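Local structure of replication initiation and membrane attachment protein (Geobacillus stearothermophilus 10, 5WTN) at residues D12-Q17 and Q59-H64. The protein probably helps start and restart bacterial DNA replication as a tetrameric component of the primosome that forms a complex with a re-initiation protein. Numbering follows the deposited sequence.
Sequences DRYTVQ and QEATHH
The phenol ring of Tyr14 lies over the methyl group of Ala61, with CZ 3.7 Å from CB, and turns its CD2 edge to one face of the His63 imidazole. The ring planes meet at 64° with centroids 5.0 Å apart, which defines a T-shaped pair with Tyr14 as the edge; CD2 sits toward the rim of the imidazole. Between the backbones runs a short antiparallel ladder that adds strand 61-62 to the outside of a mixed sheet, consistent with a winged-helix domain, whose strand 104-109 pairs with the other side of 13-17. Tyr14 and Ala61 form its hydrogen-bonded pair, with Tyr14 N to Ala61 O at 3.0 Å and Ala61 N returning to Tyr14 O. Arg13 and Thr62 form the adjoining non-hydrogen-bonded pair, and their side chains take the sheet face away from Tyr14 and Ala61. CG of Tyr14 stands between the backbone N and the carbonyl carbon, and the ring beyond it reaches helix 40-55, where OH is hydrogen-bonded to Glu52. Beside the ladder, the Arg13 chain bends at chi3 and its NE makes a salt bridge to Glu60 OE1 on the syn side; the guanidinium and carboxylate planes are nearly parallel, but NE comes from 32° out of the carboxylate plane and the bond is bent. Near Gln59 a water bridges Gln59 O, Thr15 OG1 and Val16 N, accepting from the last. At the other end, where helix 63-70 begins, His63 grips Asp12 O twice. Its backbone N approaches almost in line with the carbonyl, whereas ND1, 3.2 Å from that oxygen, comes from above the carbonyl plane. With NE2 hydrogen-bonded to Tyr107 of strand 104-109, the imidazole is held at both nitrogens, and Asp12 O lies just 3° out of its ring plane.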
loop_
_atom_site.group_PDB
_atom_site.type_symbol
_atom_site.label_atom_id
_atom_site.label_comp_id
_atom_site.label_asym_id
_atom_site.label_seq_id
_atom_site.Cartn_x
_atom_site.Cartn_y
_atom_site.Cartn_z
ATOM N N ASP A 12 -13.444 -9.575 29.191
ATOM C CA ASP A 12 -12.878 -8.231 29.254
ATOM C C ASP A 12 -13.012 -7.575 27.879
ATOM O O ASP A 12 -13.009 -8.247 26.834
ATOM C CB ASP A 12 -11.407 -8.264 29.685
ATOM C CG ASP A 12 -11.228 -8.534 31.174
ATOM O OD1 ASP A 12 -12.141 -8.164 31.948
ATOM O OD2 ASP A 12 -10.168 -9.102 31.573
ATOM N N ARG A 13 -13.143 -6.253 27.856
ATOM C CA ARG A 13 -13.373 -5.550 26.594
ATOM C C ARG A 13 -12.171 -4.734 26.117
ATOM O O ARG A 13 -11.410 -4.207 26.926
ATOM C CB ARG A 13 -14.604 -4.645 26.705
ATOM C CG ARG A 13 -15.869 -5.369 27.138
ATOM C CD ARG A 13 -17.091 -4.478 26.994
ATOM N NE ARG A 13 -16.808 -3.095 27.370
ATOM C CZ ARG A 13 -16.863 -2.633 28.614
ATOM N NH1 ARG A 13 -17.192 -3.444 29.611
ATOM N NH2 ARG A 13 -16.589 -1.360 28.864
ATOM N N TYR A 14 -12.012 -4.630 24.798
ATOM C CA TYR A 14 -10.953 -3.806 24.228
ATOM C C TYR A 14 -11.439 -2.848 23.154
ATOM O O TYR A 14 -12.554 -2.957 22.632
ATOM C CB TYR A 14 -9.837 -4.667 23.661
ATOM C CG TYR A 14 -10.227 -5.461 22.440
ATOM C CD1 TYR A 14 -9.927 -5.006 21.156
ATOM C CD2 TYR A 14 -10.861 -6.686 22.563
ATOM C CE1 TYR A 14 -10.259 -5.751 20.027
ATOM C CE2 TYR A 14 -11.197 -7.440 21.432
ATOM C CZ TYR A 14 -10.897 -6.962 20.171
ATOM O OH TYR A 14 -11.238 -7.705 19.065
ATOM N N THR A 15 -10.576 -1.895 22.849
ATOM C CA THR A 15 -10.678 -1.115 21.636
ATOM C C THR A 15 -9.277 -1.053 21.043
ATOM O O THR A 15 -8.293 -1.140 21.781
ATOM C CB THR A 15 -11.206 0.288 21.921
ATOM O OG1 THR A 15 -11.207 1.030 20.699
ATOM C CG2 THR A 15 -10.322 1.015 22.928
ATOM N N VAL A 16 -9.182 -0.936 19.720
ATOM C CA VAL A 16 -7.897 -0.732 19.051
ATOM C C VAL A 16 -7.795 0.681 18.509
ATOM O O VAL A 16 -8.677 1.138 17.778
ATOM C CB VAL A 16 -7.732 -1.643 17.848
ATOM C CG1 VAL A 16 -6.288 -1.555 17.323
ATOM C CG2 VAL A 16 -8.112 -3.046 18.190
ATOM N N GLN A 17 -6.699 1.362 18.821
ATOM C CA GLN A 17 -6.489 2.724 18.319
ATOM C C GLN A 17 -5.064 2.999 17.819
ATOM O O GLN A 17 -4.113 2.260 18.136
ATOM C CB GLN A 17 -6.936 3.744 19.382
ATOM C CG GLN A 17 -8.450 3.747 19.538
ATOM C CD GLN A 17 -8.960 4.544 20.701
ATOM O OE1 GLN A 17 -9.660 4.006 21.561
ATOM N NE2 GLN A 17 -8.654 5.836 20.730
ATOM N N GLN A 59 -14.940 1.008 17.990
ATOM C CA GLN A 59 -15.935 0.306 18.809
ATOM C C GLN A 59 -15.373 -0.763 19.755
ATOM O O GLN A 59 -14.203 -1.132 19.665
ATOM C CB GLN A 59 -16.995 -0.337 17.908
ATOM C CG GLN A 59 -18.021 0.633 17.351
ATOM C CD GLN A 59 -18.962 -0.038 16.364
ATOM O OE1 GLN A 59 -18.518 -0.680 15.403
ATOM N NE2 GLN A 59 -20.270 0.096 16.599
ATOM N N GLU A 60 -16.229 -1.240 20.652
ATOM C CA GLU A 60 -15.836 -2.223 21.649
ATOM C C GLU A 60 -16.067 -3.651 21.170
ATOM O O GLU A 60 -16.922 -3.914 20.324
ATOM C CB GLU A 60 -16.586 -1.983 22.960
ATOM C CG GLU A 60 -16.504 -0.555 23.471
ATOM C CD GLU A 60 -16.679 -0.460 24.974
ATOM O OE1 GLU A 60 -17.228 -1.411 25.570
ATOM O OE2 GLU A 60 -16.269 0.563 25.559
ATOM N N ALA A 61 -15.287 -4.567 21.730
ATOM C CA ALA A 61 -15.372 -5.983 21.425
ATOM C C ALA A 61 -14.900 -6.725 22.668
ATOM O O ALA A 61 -14.266 -6.135 23.538
ATOM C CB ALA A 61 -14.495 -6.305 20.240
ATOM N N THR A 62 -15.222 -8.003 22.769
ATOM C CA THR A 62 -14.755 -8.804 23.899
ATOM C C THR A 62 -13.665 -9.668 23.348
ATOM O O THR A 62 -13.662 -9.969 22.153
ATOM C CB THR A 62 -15.872 -9.675 24.534
ATOM O OG1 THR A 62 -16.239 -10.744 23.648
ATOM C CG2 THR A 62 -17.095 -8.838 24.853
ATOM N N HIS A 63 -12.720 -10.067 24.182
ATOM C CA HIS A 63 -11.601 -10.845 23.660
ATOM C C HIS A 63 -12.012 -12.150 22.972
ATOM O O HIS A 63 -11.185 -12.792 22.325
ATOM C CB HIS A 63 -10.558 -11.087 24.744
ATOM C CG HIS A 63 -9.677 -9.902 24.992
ATOM N ND1 HIS A 63 -10.127 -8.757 25.615
ATOM C CD2 HIS A 63 -8.372 -9.691 24.707
ATOM C CE1 HIS A 63 -9.136 -7.889 25.696
ATOM N NE2 HIS A 63 -8.060 -8.433 25.156
ATOM N N HIS A 64 -13.274 -12.548 23.132
ATOM C CA HIS A 64 -13.823 -13.663 22.381
ATOM C C HIS A 64 -13.608 -13.419 20.902
ATOM O O HIS A 64 -13.180 -14.313 20.169
ATOM C CB HIS A 64 -15.313 -13.793 22.662
ATOM C CG HIS A 64 -15.623 -14.610 23.872
ATOM N ND1 HIS A 64 -14.888 -15.723 24.225
ATOM C CD2 HIS A 64 -16.592 -14.482 24.814
ATOM C CE1 HIS A 64 -15.385 -16.245 25.331
ATOM N NE2 HIS A 64 -16.419 -15.511 25.706
HETATM O O HOH W 1 -11.756 -0.199 18.588
#